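Local atomic coordinates of transcriptional regulator (Enterococcus faecalis, PDB entry 3QFI), a protein that is of unknown function but belongs to the LytR-CpsA-Psr family and is probably a transcriptional regulator. Residues Glu230-Tyr235 / Tyr253-Thr258; Tyr244-Pro249 / Ala277-Phe282; Ile66-Val71 / Ile92-Glu97. One frame throughout, in Å; residues are numbered along the deposited sequence.

Contact 1 (Glu230-Tyr235 / Tyr253-Thr258)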
ATOM      1  N   GLU A 230      -4.344   8.349   2.904  1.00 24.18           N
ATOM      2  CA  GLU A 230      -4.539   8.281   4.346  1.00 29.97           C
ATOM      3  C   GLU A 230      -3.217   7.968   5.021  1.00 37.58           C
ATOM      4  O   GLU A 230      -2.540   7.003   4.656  1.00 43.18           O
ATOM      5  CB  GLU A 230      -5.548   7.192   4.703  1.00 20.71           C
ATOM      6  CG  GLU A 230      -6.991   7.621   4.593  1.00 44.20           C
ATOM      7  CD  GLU A 230      -7.691   7.673   5.942  1.00 53.74           C
ATOM      8  OE1 GLU A 230      -8.854   8.130   5.993  1.00 60.84           O
ATOM      9  OE2 GLU A 230      -7.083   7.257   6.951  1.00 64.49           O
ATOM     10  N   GLN A 231      -2.843   8.787   6.000  1.00 43.10           N
ATOM     11  CA  GLN A 231      -1.595   8.576   6.722  1.00 45.47           C
ATOM     12  C   GLN A 231      -1.864   8.042   8.127  1.00 41.57           C
ATOM     13  O   GLN A 231      -2.835   8.431   8.786  1.00 38.16           O
ATOM     14  CB  GLN A 231      -0.792   9.884   6.816  1.00 52.45           C
ATOM     15  CG  GLN A 231      -1.489  11.026   7.575  1.00 57.24           C
ATOM     16  CD  GLN A 231      -0.516  12.071   8.131  1.00 56.08           C
ATOM     17  OE1 GLN A 231       0.265  11.790   9.048  1.00 48.54           O
ATOM     18  NE2 GLN A 231      -0.561  13.280   7.572  1.00 53.99           N
ATOM     19  N   LEU A 232      -1.003   7.137   8.577  1.00 36.29           N
ATOM     20  CA  LEU A 232      -1.130   6.565   9.908  1.00 33.57           C
ATOM     21  C   LEU A 232      -0.227   7.339  10.854  1.00 31.25           C
ATOM     22  O   LEU A 232       0.996   7.347  10.699  1.00 29.48           O
ATOM     23  CB  LEU A 232      -0.752   5.075   9.904  1.00 20.21           C
ATOM     24  CG  LEU A 232      -1.863   4.099   9.502  1.00 12.47           C
ATOM     25  CD1 LEU A 232      -1.305   2.701   9.380  1.00 11.12           C
ATOM     26  CD2 LEU A 232      -2.987   4.141  10.539  1.00 12.66           C
ATOM     27  N   GLN A 233      -0.852   8.007  11.818  1.00 35.48           N
ATOM     28  CA  GLN A 233      -0.139   8.795  12.814  1.00 30.02           C
ATOM     29  C   GLN A 233       0.481   7.866  13.848  1.00 29.57           C
ATOM     30  O   GLN A 233      -0.187   6.966  14.361  1.00 22.45           O
ATOM     31  CB  GLN A 233      -1.107   9.763  13.501  1.00 27.26           C
ATOM     32  CG  GLN A 233      -1.663  10.849  12.585  1.00 29.87           C
ATOM     33  CD  GLN A 233      -2.839  11.580  13.201  1.00 25.82           C
ATOM     34  OE1 GLN A 233      -2.791  11.984  14.362  1.00 38.61           O
ATOM     35  NE2 GLN A 233      -3.900  11.760  12.422  1.00 24.52           N
ATOM     36  N   GLY A 234       1.760   8.091  14.139  1.00 26.96           N
ATOM     37  CA  GLY A 234       2.474   7.279  15.109  1.00 29.25           C
ATOM     38  C   GLY A 234       3.525   8.076  15.866  1.00 33.16           C
ATOM     39  O   GLY A 234       3.591   9.304  15.761  1.00 27.79           O
ATOM     40  N   TYR A 235       4.353   7.379  16.635  1.00 28.91           N
ATOM     41  CA  TYR A 235       5.405   8.030  17.406  1.00 22.31           C
ATOM     42  C   TYR A 235       6.691   7.233  17.269  1.00 24.81           C
ATOM     43  O   TYR A 235       6.660   6.031  16.990  1.00 26.48           O
ATOM     44  CB  TYR A 235       5.020   8.093  18.886  1.00 22.53           C
ATOM     45  CG  TYR A 235       3.745   8.846  19.172  1.00 18.61           C
ATOM     46  CD1 TYR A 235       3.692  10.240  19.063  1.00 16.02           C
ATOM     47  CD2 TYR A 235       2.586   8.162  19.555  1.00 15.23           C
ATOM     48  CE1 TYR A 235       2.516  10.939  19.330  1.00 11.41           C
ATOM     49  CE2 TYR A 235       1.403   8.843  19.827  1.00 11.78           C
ATOM     50  CZ  TYR A 235       1.374  10.240  19.708  1.00 19.72           C
ATOM     51  OH  TYR A 235       0.194  10.912  19.952  1.00 13.75           O
ATOM     52  N   TYR A 253      -7.881   4.329  15.427  1.00 14.84           N
ATOM     53  CA  TYR A 253      -9.300   4.009  15.372  1.00 12.16           C
ATOM     54  C   TYR A 253      -9.982   4.795  14.278  1.00 12.68           C
ATOM     55  O   TYR A 253     -10.748   4.242  13.500  1.00 10.92           O
ATOM     56  CB  TYR A 253      -9.997   4.292  16.711  1.00 10.64           C
ATOM     57  CG  TYR A 253     -11.470   3.891  16.724  1.00  9.94           C
ATOM     58  CD1 TYR A 253     -11.872   2.624  16.289  1.00  1.00           C
ATOM     59  CD2 TYR A 253     -12.458   4.777  17.147  1.00  3.35           C
ATOM     60  CE1 TYR A 253     -13.206   2.255  16.270  1.00  1.99           C
ATOM     61  CE2 TYR A 253     -13.809   4.409  17.137  1.00  1.00           C
ATOM     62  CZ  TYR A 253     -14.171   3.144  16.691  1.00  4.60           C
ATOM     63  OH  TYR A 253     -15.498   2.776  16.647  1.00 11.57           O
ATOM     64  N   LYS A 254      -9.701   6.088  14.218  1.00 12.06           N
ATOM     65  CA  LYS A 254     -10.309   6.939  13.205  1.00 14.16           C
ATOM     66  C   LYS A 254      -9.989   6.375  11.810  1.00 14.65           C
ATOM     67  O   LYS A 254     -10.869   6.246  10.961  1.00 15.67           O
ATOM     68  CB  LYS A 254      -9.787   8.374  13.356  1.00 11.25           C
ATOM     69  CG  LYS A 254     -10.293   9.334  12.294  1.00 17.18           C
ATOM     70  CD  LYS A 254      -9.563  10.657  12.353  1.00 22.90           C
ATOM     71  CE  LYS A 254      -9.883  11.469  11.121  1.00 30.71           C
ATOM     72  NZ  LYS A 254      -9.500  10.734   9.873  1.00 24.36           N
ATOM     73  N   THR A 255      -8.730   6.027  11.583  1.00 12.86           N
ATOM     74  CA  THR A 255      -8.328   5.458  10.305  1.00 15.07           C
ATOM     75  C   THR A 255      -9.095   4.173  10.002  1.00 10.41           C
ATOM     76  O   THR A 255      -9.548   3.964   8.881  1.00 19.83           O
ATOM     77  CB  THR A 255      -6.859   5.104  10.307  1.00 19.08           C
ATOM     78  OG1 THR A 255      -6.092   6.264  10.633  1.00 29.28           O
ATOM     79  CG2 THR A 255      -6.440   4.565   8.942  1.00 25.18           C
ATOM     80  N   GLN A 256      -9.210   3.311  11.006  1.00  1.55           N
ATOM     81  CA  GLN A 256      -9.921   2.043  10.871  1.00  4.44           C
ATOM     82  C   GLN A 256     -11.375   2.241  10.527  1.00  1.00           C
ATOM     83  O   GLN A 256     -11.919   1.575   9.653  1.00 15.91           O
ATOM     84  CB  GLN A 256      -9.854   1.240  12.171  1.00 11.79           C
ATOM     85  CG  GLN A 256      -8.544   0.526  12.393  1.00  1.00           C
ATOM     86  CD  GLN A 256      -8.383   0.085  13.814  1.00  7.95           C
ATOM     87  OE1 GLN A 256      -7.485  -0.683  14.138  1.00 11.45           O
ATOM     88  NE2 GLN A 256      -9.253   0.577  14.682  1.00 15.60           N
ATOM     89  N   THR A 257     -12.018   3.148  11.241  1.00  8.45           N
ATOM     90  CA  THR A 257     -13.420   3.410  11.000  1.00  5.05           C
ATOM     91  C   THR A 257     -13.575   3.958   9.591  1.00 13.75           C
ATOM     92  O   THR A 257     -14.488   3.566   8.871  1.00 19.75           O
ATOM     93  CB  THR A 257     -13.970   4.397  12.038  1.00  1.00           C
ATOM     94  OG1 THR A 257     -13.810   3.827  13.345  1.00  8.43           O
ATOM     95  CG2 THR A 257     -15.435   4.661  11.791  1.00  3.23           C
ATOM     96  N   THR A 258     -12.667   4.840   9.189  1.00 10.97           N
ATOM     97  CA  THR A 258     -12.719   5.405   7.847  1.00 14.89           C
ATOM     98  C   THR A 258     -12.694   4.301   6.790  1.00 21.60           C
ATOM     99  O   THR A 258     -13.593   4.205   5.958  1.00 30.65           O
ATOM    100  CB  THR A 258     -11.528   6.305   7.573  1.00 13.24           C
ATOM    101  OG1 THR A 258     -11.529   7.383   8.510  1.00 16.78           O
ATOM    102  CG2 THR A 258     -11.594   6.848   6.158  1.00  5.36           C
TER

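Contact 2 (Tyr244-Pro249 / Ala277-Phe282)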
ATOM      1  N   TYR A 244      11.299   1.323  16.532  1.00 12.36           N
ATOM      2  CA  TYR A 244       9.944   0.946  16.145  1.00 13.86           C
ATOM      3  C   TYR A 244       9.105   2.193  16.140  1.00  7.87           C
ATOM      4  O   TYR A 244       9.529   3.237  16.613  1.00 13.14           O
ATOM      5  CB  TYR A 244       9.308  -0.034  17.126  1.00  7.89           C
ATOM      6  CG  TYR A 244      10.042  -1.326  17.298  1.00 17.28           C
ATOM      7  CD1 TYR A 244      11.152  -1.409  18.131  1.00 14.87           C
ATOM      8  CD2 TYR A 244       9.605  -2.484  16.658  1.00 15.48           C
ATOM      9  CE1 TYR A 244      11.801  -2.606  18.328  1.00 20.14           C
ATOM     10  CE2 TYR A 244      10.259  -3.696  16.852  1.00 16.73           C
ATOM     11  CZ  TYR A 244      11.355  -3.743  17.690  1.00 14.13           C
ATOM     12  OH  TYR A 244      12.013  -4.928  17.900  1.00 17.59           O
ATOM     13  N   GLN A 245       7.903   2.074  15.603  1.00 11.15           N
ATOM     14  CA  GLN A 245       6.975   3.190  15.557  1.00 18.26           C
ATOM     15  C   GLN A 245       5.668   2.732  16.209  1.00 15.44           C
ATOM     16  O   GLN A 245       5.024   1.785  15.739  1.00 18.27           O
ATOM     17  CB  GLN A 245       6.742   3.610  14.102  1.00 20.29           C
ATOM     18  CG  GLN A 245       5.700   4.689  13.908  1.00 16.25           C
ATOM     19  CD  GLN A 245       5.566   5.093  12.457  1.00 20.41           C
ATOM     20  OE1 GLN A 245       4.483   5.465  12.002  1.00 18.81           O
ATOM     21  NE2 GLN A 245       6.676   5.024  11.715  1.00 17.22           N
ATOM     22  N   VAL A 246       5.297   3.381  17.310  1.00 12.36           N
ATOM     23  CA  VAL A 246       4.068   3.026  18.009  1.00 12.56           C
ATOM     24  C   VAL A 246       2.974   3.955  17.538  1.00 10.68           C
ATOM     25  O   VAL A 246       3.061   5.168  17.725  1.00 15.43           O
ATOM     26  CB  VAL A 246       4.187   3.177  19.528  1.00 15.94           C
ATOM     27  CG1 VAL A 246       2.857   2.833  20.178  1.00 27.98           C
ATOM     28  CG2 VAL A 246       5.279   2.284  20.058  1.00 17.37           C
ATOM     29  N   LEU A 247       1.944   3.381  16.932  1.00 11.10           N
ATOM     30  CA  LEU A 247       0.840   4.163  16.408  1.00 11.94           C
ATOM     31  C   LEU A 247      -0.020   4.789  17.489  1.00  7.52           C
ATOM     32  O   LEU A 247      -0.201   4.235  18.579  1.00  8.99           O
ATOM     33  CB  LEU A 247      -0.036   3.296  15.499  1.00  8.64           C
ATOM     34  CG  LEU A 247       0.586   2.800  14.190  1.00  1.23           C
ATOM     35  CD1 LEU A 247      -0.333   1.783  13.542  1.00  9.21           C
ATOM     36  CD2 LEU A 247       0.816   3.974  13.248  1.00  9.42           C
ATOM     37  N   ASP A 248      -0.535   5.972  17.187  1.00 14.34           N
ATOM     38  CA  ASP A 248      -1.416   6.631  18.132  1.00 12.38           C
ATOM     39  C   ASP A 248      -2.710   5.844  18.021  1.00 15.52           C
ATOM     40  O   ASP A 248      -3.284   5.728  16.950  1.00 25.72           O
ATOM     41  CB  ASP A 248      -1.642   8.092  17.760  1.00 18.41           C
ATOM     42  CG  ASP A 248      -2.594   8.776  18.718  1.00 33.05           C
ATOM     43  OD1 ASP A 248      -3.783   8.386  18.728  1.00 33.60           O
ATOM     44  OD2 ASP A 248      -2.160   9.684  19.469  1.00 22.55           O
ATOM     45  N   PRO A 249      -3.183   5.294  19.135  1.00 17.33           N
ATOM     46  CA  PRO A 249      -4.416   4.506  19.117  1.00 21.46           C
ATOM     47  C   PRO A 249      -5.682   5.229  18.648  1.00 17.25           C
ATOM     48  O   PRO A 249      -6.471   4.671  17.884  1.00 19.95           O
ATOM     49  CB  PRO A 249      -4.520   4.020  20.558  1.00 25.60           C
ATOM     50  CG  PRO A 249      -3.935   5.168  21.332  1.00 21.24           C
ATOM     51  CD  PRO A 249      -2.698   5.486  20.513  1.00 12.20           C
ATOM     52  N   ALA A 277      -5.369  -0.467  24.286  1.00  4.25           N
ATOM     53  CA  ALA A 277      -4.664  -1.457  25.096  1.00  1.00           C
ATOM     54  C   ALA A 277      -3.279  -1.718  24.535  1.00  1.00           C
ATOM     55  O   ALA A 277      -2.294  -1.744  25.272  1.00  3.91           O
ATOM     56  CB  ALA A 277      -5.450  -2.753  25.146  1.00  1.00           C
ATOM     57  N   PHE A 278      -3.210  -1.902  23.224  1.00  1.00           N
ATOM     58  CA  PHE A 278      -1.941  -2.162  22.567  1.00 12.63           C
ATOM     59  C   PHE A 278      -0.979  -1.006  22.791  1.00 16.00           C
ATOM     60  O   PHE A 278       0.185  -1.214  23.140  1.00 15.09           O
ATOM     61  CB  PHE A 278      -2.131  -2.357  21.061  1.00 18.57           C
ATOM     62  CG  PHE A 278      -0.919  -2.913  20.373  1.00 19.42           C
ATOM     63  CD1 PHE A 278      -0.685  -4.292  20.361  1.00 22.72           C
ATOM     64  CD2 PHE A 278       0.025  -2.066  19.806  1.00 20.29           C
ATOM     65  CE1 PHE A 278       0.465  -4.816  19.798  1.00  9.59           C
ATOM     66  CE2 PHE A 278       1.187  -2.582  19.238  1.00 16.84           C
ATOM     67  CZ  PHE A 278       1.409  -3.959  19.236  1.00 19.62           C
ATOM     68  N   TYR A 279      -1.464   0.213  22.589  1.00 14.33           N
ATOM     69  CA  TYR A 279      -0.620   1.398  22.750  1.00 17.84           C
ATOM     70  C   TYR A 279      -0.073   1.579  24.169  1.00 17.55           C
ATOM     71  O   TYR A 279       1.082   1.963  24.345  1.00 21.58           O
ATOM     72  CB  TYR A 279      -1.387   2.658  22.300  1.00 27.43           C
ATOM     73  CG  TYR A 279      -0.792   3.968  22.801  1.00 33.26           C
ATOM     74  CD1 TYR A 279      -1.169   4.492  24.036  1.00 26.43           C
ATOM     75  CD2 TYR A 279       0.177   4.663  22.062  1.00 27.74           C
ATOM     76  CE1 TYR A 279      -0.604   5.669  24.528  1.00 19.54           C
ATOM     77  CE2 TYR A 279       0.751   5.849  22.560  1.00 19.27           C
ATOM     78  CZ  TYR A 279       0.349   6.332  23.797  1.00  5.79           C
ATOM     79  OH  TYR A 279       0.920   7.447  24.350  1.00  3.98           O
ATOM     80  N   ASN A 280      -0.895   1.288  25.172  1.00 11.28           N
ATOM     81  CA  ASN A 280      -0.469   1.426  26.560  1.00 16.86           C
ATOM     82  C   ASN A 280       0.639   0.497  26.992  1.00 13.42           C
ATOM     83  O   ASN A 280       1.450   0.846  27.850  1.00  7.35           O
ATOM     84  CB  ASN A 280      -1.648   1.247  27.503  1.00 22.34           C
ATOM     85  CG  ASN A 280      -2.541   2.444  27.511  1.00 26.20           C
ATOM     86  OD1 ASN A 280      -2.062   3.588  27.548  1.00 12.82           O
ATOM     87  ND2 ASN A 280      -3.847   2.207  27.474  1.00 28.48           N
ATOM     88  N   GLN A 281       0.681  -0.686  26.403  1.00 15.68           N
ATOM     89  CA  GLN A 281       1.705  -1.636  26.769  1.00 18.08           C
ATOM     90  C   GLN A 281       3.026  -1.367  26.060  1.00 20.59           C
ATOM     91  O   GLN A 281       3.997  -2.085  26.278  1.00 33.20           O
ATOM     92  CB  GLN A 281       1.232  -3.058  26.466  1.00 18.53           C
ATOM     93  CG  GLN A 281       1.140  -3.377  24.998  1.00 31.30           C
ATOM     94  CD  GLN A 281       0.755  -4.813  24.734  1.00 23.33           C
ATOM     95  OE1 GLN A 281      -0.380  -5.196  24.953  1.00 34.59           O
ATOM     96  NE2 GLN A 281       1.710  -5.620  24.285  1.00 24.74           N
ATOM     97  N   PHE A 282       3.078  -0.329  25.227  1.00 17.82           N
ATOM     98  CA  PHE A 282       4.304  -0.015  24.487  1.00 14.23           C
ATOM     99  C   PHE A 282       4.653   1.464  24.472  1.00 21.29           C
ATOM    100  O   PHE A 282       5.635   1.869  23.837  1.00 21.67           O
ATOM    101  CB  PHE A 282       4.185  -0.498  23.041  1.00  6.77           C
ATOM    102  CG  PHE A 282       4.233  -1.990  22.895  1.00 11.63           C
ATOM    103  CD1 PHE A 282       5.361  -2.707  23.277  1.00 16.73           C
ATOM    104  CD2 PHE A 282       3.152  -2.684  22.369  1.00  8.51           C
ATOM    105  CE1 PHE A 282       5.407  -4.090  23.139  1.00 16.22           C
ATOM    106  CE2 PHE A 282       3.195  -4.065  22.229  1.00 14.76           C
ATOM    107  CZ  PHE A 282       4.327  -4.773  22.614  1.00  9.47           C
TER

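Contact 3 (Ile66-Val71 / Ile92-Glu97)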
ATOM      1  N   ILE A  66       6.198  -0.116  11.792  1.00  8.51           N
ATOM      2  CA  ILE A  66       5.036  -0.114  12.656  1.00 14.03           C
ATOM      3  C   ILE A  66       5.007  -1.346  13.560  1.00 18.20           C
ATOM      4  O   ILE A  66       5.247  -2.480  13.113  1.00 21.32           O
ATOM      5  CB  ILE A  66       3.744   0.001  11.835  1.00  9.84           C
ATOM      6  CG1 ILE A  66       3.763   1.343  11.082  1.00  9.74           C
ATOM      7  CG2 ILE A  66       2.533  -0.113  12.745  1.00  8.10           C
ATOM      8  CD1 ILE A  66       2.493   1.685  10.341  1.00  1.00           C
ATOM      9  N   LEU A  67       4.748  -1.121  14.844  1.00 13.88           N
ATOM     10  CA  LEU A  67       4.703  -2.223  15.805  1.00  8.81           C
ATOM     11  C   LEU A  67       3.280  -2.733  15.918  1.00 12.76           C
ATOM     12  O   LEU A  67       2.361  -1.955  16.188  1.00 16.61           O
ATOM     13  CB  LEU A  67       5.193  -1.753  17.171  1.00  5.41           C
ATOM     14  CG  LEU A  67       5.380  -2.798  18.255  1.00  7.50           C
ATOM     15  CD1 LEU A  67       6.523  -3.755  17.877  1.00  1.00           C
ATOM     16  CD2 LEU A  67       5.699  -2.088  19.571  1.00 13.15           C
ATOM     17  N   THR A  68       3.099  -4.033  15.704  1.00  4.71           N
ATOM     18  CA  THR A  68       1.778  -4.650  15.790  1.00  6.73           C
ATOM     19  C   THR A  68       1.865  -6.143  16.107  1.00 11.07           C
ATOM     20  O   THR A  68       2.948  -6.695  16.302  1.00 15.53           O
ATOM     21  CB  THR A  68       0.992  -4.504  14.468  1.00 13.26           C
ATOM     22  OG1 THR A  68       1.824  -4.858  13.351  1.00  1.00           O
ATOM     23  CG2 THR A  68       0.505  -3.083  14.301  1.00 26.53           C
ATOM     24  N   ASP A  69       0.720  -6.799  16.173  1.00 13.23           N
ATOM     25  CA  ASP A  69       0.741  -8.213  16.433  1.00 15.28           C
ATOM     26  C   ASP A  69       1.018  -8.882  15.096  1.00 18.16           C
ATOM     27  O   ASP A  69       0.450  -8.497  14.065  1.00 15.96           O
ATOM     28  CB  ASP A  69      -0.597  -8.665  17.018  1.00 29.51           C
ATOM     29  CG  ASP A  69      -0.774  -8.215  18.454  1.00 43.22           C
ATOM     30  OD1 ASP A  69       0.117  -8.529  19.274  1.00 52.49           O
ATOM     31  OD2 ASP A  69      -1.787  -7.545  18.771  1.00 55.80           O
ATOM     32  N   ILE A  70       1.935  -9.844  15.101  1.00 13.80           N
ATOM     33  CA  ILE A  70       2.263 -10.569  13.885  1.00 10.81           C
ATOM     34  C   ILE A  70       1.360 -11.783  13.916  1.00  5.43           C
ATOM     35  O   ILE A  70       1.745 -12.818  14.438  1.00 15.26           O
ATOM     36  CB  ILE A  70       3.724 -11.054  13.875  1.00 11.89           C
ATOM     37  CG1 ILE A  70       4.677  -9.897  14.172  1.00 18.35           C
ATOM     38  CG2 ILE A  70       4.041 -11.679  12.516  1.00 18.13           C
ATOM     39  CD1 ILE A  70       4.707  -8.816  13.117  1.00 11.48           C
ATOM     40  N   VAL A  71       0.163 -11.655  13.357  1.00  1.00           N
ATOM     41  CA  VAL A  71      -0.808 -12.744  13.372  1.00  3.70           C
ATOM     42  C   VAL A  71      -0.234 -14.055  12.844  1.00 11.07           C
ATOM     43  O   VAL A  71       0.244 -14.146  11.714  1.00 18.29           O
ATOM     44  CB  VAL A  71      -2.101 -12.341  12.597  1.00  7.96           C
ATOM     45  CG1 VAL A  71      -3.150 -13.443  12.684  1.00 13.91           C
ATOM     46  CG2 VAL A  71      -2.662 -11.054  13.183  1.00  1.00           C
ATOM     47  N   ILE A  92      -0.979 -10.598   4.936  1.00 11.95           N
ATOM     48  CA  ILE A  92      -2.384 -10.281   4.762  1.00  6.64           C
ATOM     49  C   ILE A  92      -3.105 -10.314   6.110  1.00 17.43           C
ATOM     50  O   ILE A  92      -3.828  -9.386   6.449  1.00 14.38           O
ATOM     51  CB  ILE A  92      -3.074 -11.276   3.823  1.00  1.00           C
ATOM     52  CG1 ILE A  92      -2.511 -11.153   2.408  1.00  9.47           C
ATOM     53  CG2 ILE A  92      -4.559 -11.023   3.824  1.00  1.36           C
ATOM     54  CD1 ILE A  92      -2.998 -12.245   1.459  1.00  2.02           C
ATOM     55  N   ASN A  93      -2.915 -11.376   6.883  1.00 18.51           N
ATOM     56  CA  ASN A  93      -3.585 -11.465   8.175  1.00 18.00           C
ATOM     57  C   ASN A  93      -3.198 -10.332   9.130  1.00 16.92           C
ATOM     58  O   ASN A  93      -4.073  -9.698   9.705  1.00 22.25           O
ATOM     59  CB  ASN A  93      -3.313 -12.829   8.825  1.00 20.37           C
ATOM     60  CG  ASN A  93      -4.102 -13.955   8.165  1.00 18.71           C
ATOM     61  OD1 ASN A  93      -4.147 -15.075   8.668  1.00  4.87           O
ATOM     62  ND2 ASN A  93      -4.727 -13.658   7.039  1.00 22.00           N
ATOM     63  N   THR A  94      -1.897 -10.087   9.274  1.00  8.67           N
ATOM     64  CA  THR A  94      -1.353  -9.041  10.140  1.00 14.74           C
ATOM     65  C   THR A  94      -1.935  -7.677   9.789  1.00 11.52           C
ATOM     66  O   THR A  94      -2.334  -6.914  10.671  1.00 22.30           O
ATOM     67  CB  THR A  94       0.204  -9.014  10.036  1.00 16.07           C
ATOM     68  OG1 THR A  94       0.740 -10.081  10.825  1.00 12.80           O
ATOM     69  CG2 THR A  94       0.786  -7.689  10.512  1.00  5.52           C
ATOM     70  N   VAL A  95      -1.981  -7.368   8.501  1.00  1.00           N
ATOM     71  CA  VAL A  95      -2.561  -6.110   8.069  1.00  4.75           C
ATOM     72  C   VAL A  95      -4.082  -6.102   8.353  1.00  7.89           C
ATOM     73  O   VAL A  95      -4.612  -5.073   8.765  1.00  8.64           O
ATOM     74  CB  VAL A  95      -2.285  -5.861   6.561  1.00  1.85           C
ATOM     75  CG1 VAL A  95      -3.011  -4.618   6.098  1.00  1.00           C
ATOM     76  CG2 VAL A  95      -0.777  -5.687   6.326  1.00 13.64           C
ATOM     77  N   GLN A  96      -4.768  -7.239   8.147  1.00 13.54           N
ATOM     78  CA  GLN A  96      -6.218  -7.351   8.398  1.00 11.81           C
ATOM     79  C   GLN A  96      -6.578  -7.065   9.849  1.00 13.29           C
ATOM     80  O   GLN A  96      -7.697  -6.644  10.145  1.00 19.51           O
ATOM     81  CB  GLN A  96      -6.771  -8.748   8.055  1.00 10.52           C
ATOM     82  CG  GLN A  96      -7.154  -9.013   6.585  1.00 19.20           C
ATOM     83  CD  GLN A  96      -8.016 -10.283   6.397  1.00 16.81           C
ATOM     84  OE1 GLN A  96      -7.739 -11.333   6.981  1.00 15.98           O
ATOM     85  NE2 GLN A  96      -9.046 -10.185   5.562  1.00 22.24           N
ATOM     86  N   GLU A  97      -5.640  -7.326  10.757  1.00  6.36           N
ATOM     87  CA  GLU A  97      -5.856  -7.072  12.180  1.00  9.60           C
ATOM     88  C   GLU A  97      -5.491  -5.621  12.501  1.00 11.76           C
ATOM     89  O   GLU A  97      -6.130  -4.981  13.326  1.00 16.92           O
ATOM     90  CB  GLU A  97      -5.004  -8.017  13.045  1.00  7.39           C
ATOM     91  CG  GLU A  97      -5.585  -9.420  13.266  1.00 25.16           C
ATOM     92  CD  GLU A  97      -6.908  -9.420  14.046  1.00 35.06           C
ATOM     93  OE1 GLU A  97      -7.959  -9.074  13.456  1.00 39.51           O
ATOM     94  OE2 GLU A  97      -6.893  -9.768  15.251  1.00 46.19           O
TER
HETATM   95  O   HOH W   1      -1.741  -6.641  13.241  1.00 15.30           O

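Contact 1 (Glu230-Tyr235 / Tyr253-Thr258)
E230 and T255 carry the larger part of this contact, the acid laying its carboxylate against two threonine methyls on one side of helix 249-262. CG of E230 stands anti to the carbonyl carbon, and a bend at chi2 (-113°) swings the carboxylate to the helix. The two oxygens part company: OE1 of E230 meets CG2 of T258 tip to tip, 3.0 Å away, while OE2 slides past T255, 3.4 Å from its CG2. Neither threonine hydroxyl bonds to the acid, because both are turned back onto the helix. OG1 of T258 donates to O of K254 (2.8 Å), coming from above the carbonyl plane, and OG1 of T255 binds O of S251. L232 completes the group by crossing T255 at about a right angle, its CD2 3.8 Å from CG2 of T255; its other neighbours include L62 and I66. NZ of K254 lies 4.7 Å from OE1 of E230, too far for a salt bridge, though its charge may still steady the acid. Near the surface, helix 249-262 directly follows a two-stranded antiparallel hairpin and packs on its lead-in: the end of edge strand 227-230 and the link to hairpin strand 234-238.

Contact 2 (Tyr244-Pro249 / Ala277-Phe282)
Y279 lies against the point where a beta-hairpin (strands 234-238 and 243-247) gives way to helix 249-262, so helix 269-280 packs back on the strand-to-helix junction. The proline ring of P249 crosses the tyrosine obliquely and sits over one face, CD of P249 being 3.3 Å from CG of Y279. CG of Y279 is anti to its backbone N (chi1 163°), which brings the ring out from the helix to the junction. V246 crosses Y279 at about a right angle, with its CG1 3.8 Å from CD2 of Y279. The same ring carbon meets the backbone too: O of L247 approaches CD2 of Y279 obliquely at 3.5 Å. The other methyl of V246, CG2, turns to F282 instead, 3.8 Å from O of F282, with CB of F282 a little farther. No hydrogen bond joins the two segments; the side-chain packing is apolar, with two carbonyl oxygens at its border.

In the next shell, D248 precedes the proline as N-cap residue of the helix that P249 begins: CG of D248 is anti to the backbone N, OD1 takes the N-H of S251 and OD2 binds the hydroxyl of Y235, a residue that also touches Y279. Beyond the helix end, a backbone bond from N of F282 to O of Y279 (3.2 Å) accompanies the turn. The ring end of F282 leads away from the hairpin toward L67 and F278, and there CE2 of F282 rests 3.5 Å above the plane of the F278 ring, offset toward the rim.

Contact 3 (Ile66-Val71 / Ile92-Glu97)
T94 sits beside the D69-V71 backbone, where helix 80-98 packs against strand 67-70, one strand of the two-stranded antiparallel hairpin with 75-78 in the LytR-CpsA-Psr family region. The strand and helix 92-97 run 8.0 Å apart at closest, their directions 124° from each other. At the root, CB of T94 faces the backbone carbonyl of D69. Beyond it the branches divide. CG2, anti to the backbone N, lies 3.7 Å from O of D69 and looks on toward OG1 of T68. OG1, anti to the carbonyl carbon, comes close to CA of I70 and receives the N-H of V71 at 3.0 Å from N of V71 to OG1 of T94. That bond is weak, bent to 124°, and the same N-H leans weakly on O of D69 as well. The hydroxyl's stronger partner is O of M90, one turn back in helix 80-98. A water bridges the two segments, donating to both backbone oxygens, 3.0 Å to O of D69 and 2.7 Å to O of T94.

Outside this polar seam V71 lies along one turn of the helix: its CG1 is 3.9 Å from CB of N93, and CG2 crosses the stem of E97, 3.3 Å from CG of E97. The chemistry implies a mixed join: backbone polar groups met by the T94 hydroxyl, itself tied to its own helix, and by a water, beside apolar packing from V71.

How the contacts relate
Contact 2 is the buried one, contact 3 is partly buried and contact 1 lies at the surface. Contacts 1 and 2 share the hairpin, whose two strands pair through N of Y235 and O of V246, and helix 249-262, which begins in contact 2 and is used further along in contact 1. Contact 3 belongs to the family region and reaches contact 2 through N of L67, a probable hydrogen bond to O of Q245, and through the F278 ring, which packs on T68. Chemistry follows place: apolar rings and methyls in contact 2, a carboxylate over threonine methyls in contact 1, and a bridging water, a weak N-H to hydroxyl bond and V71 packing in contact 3.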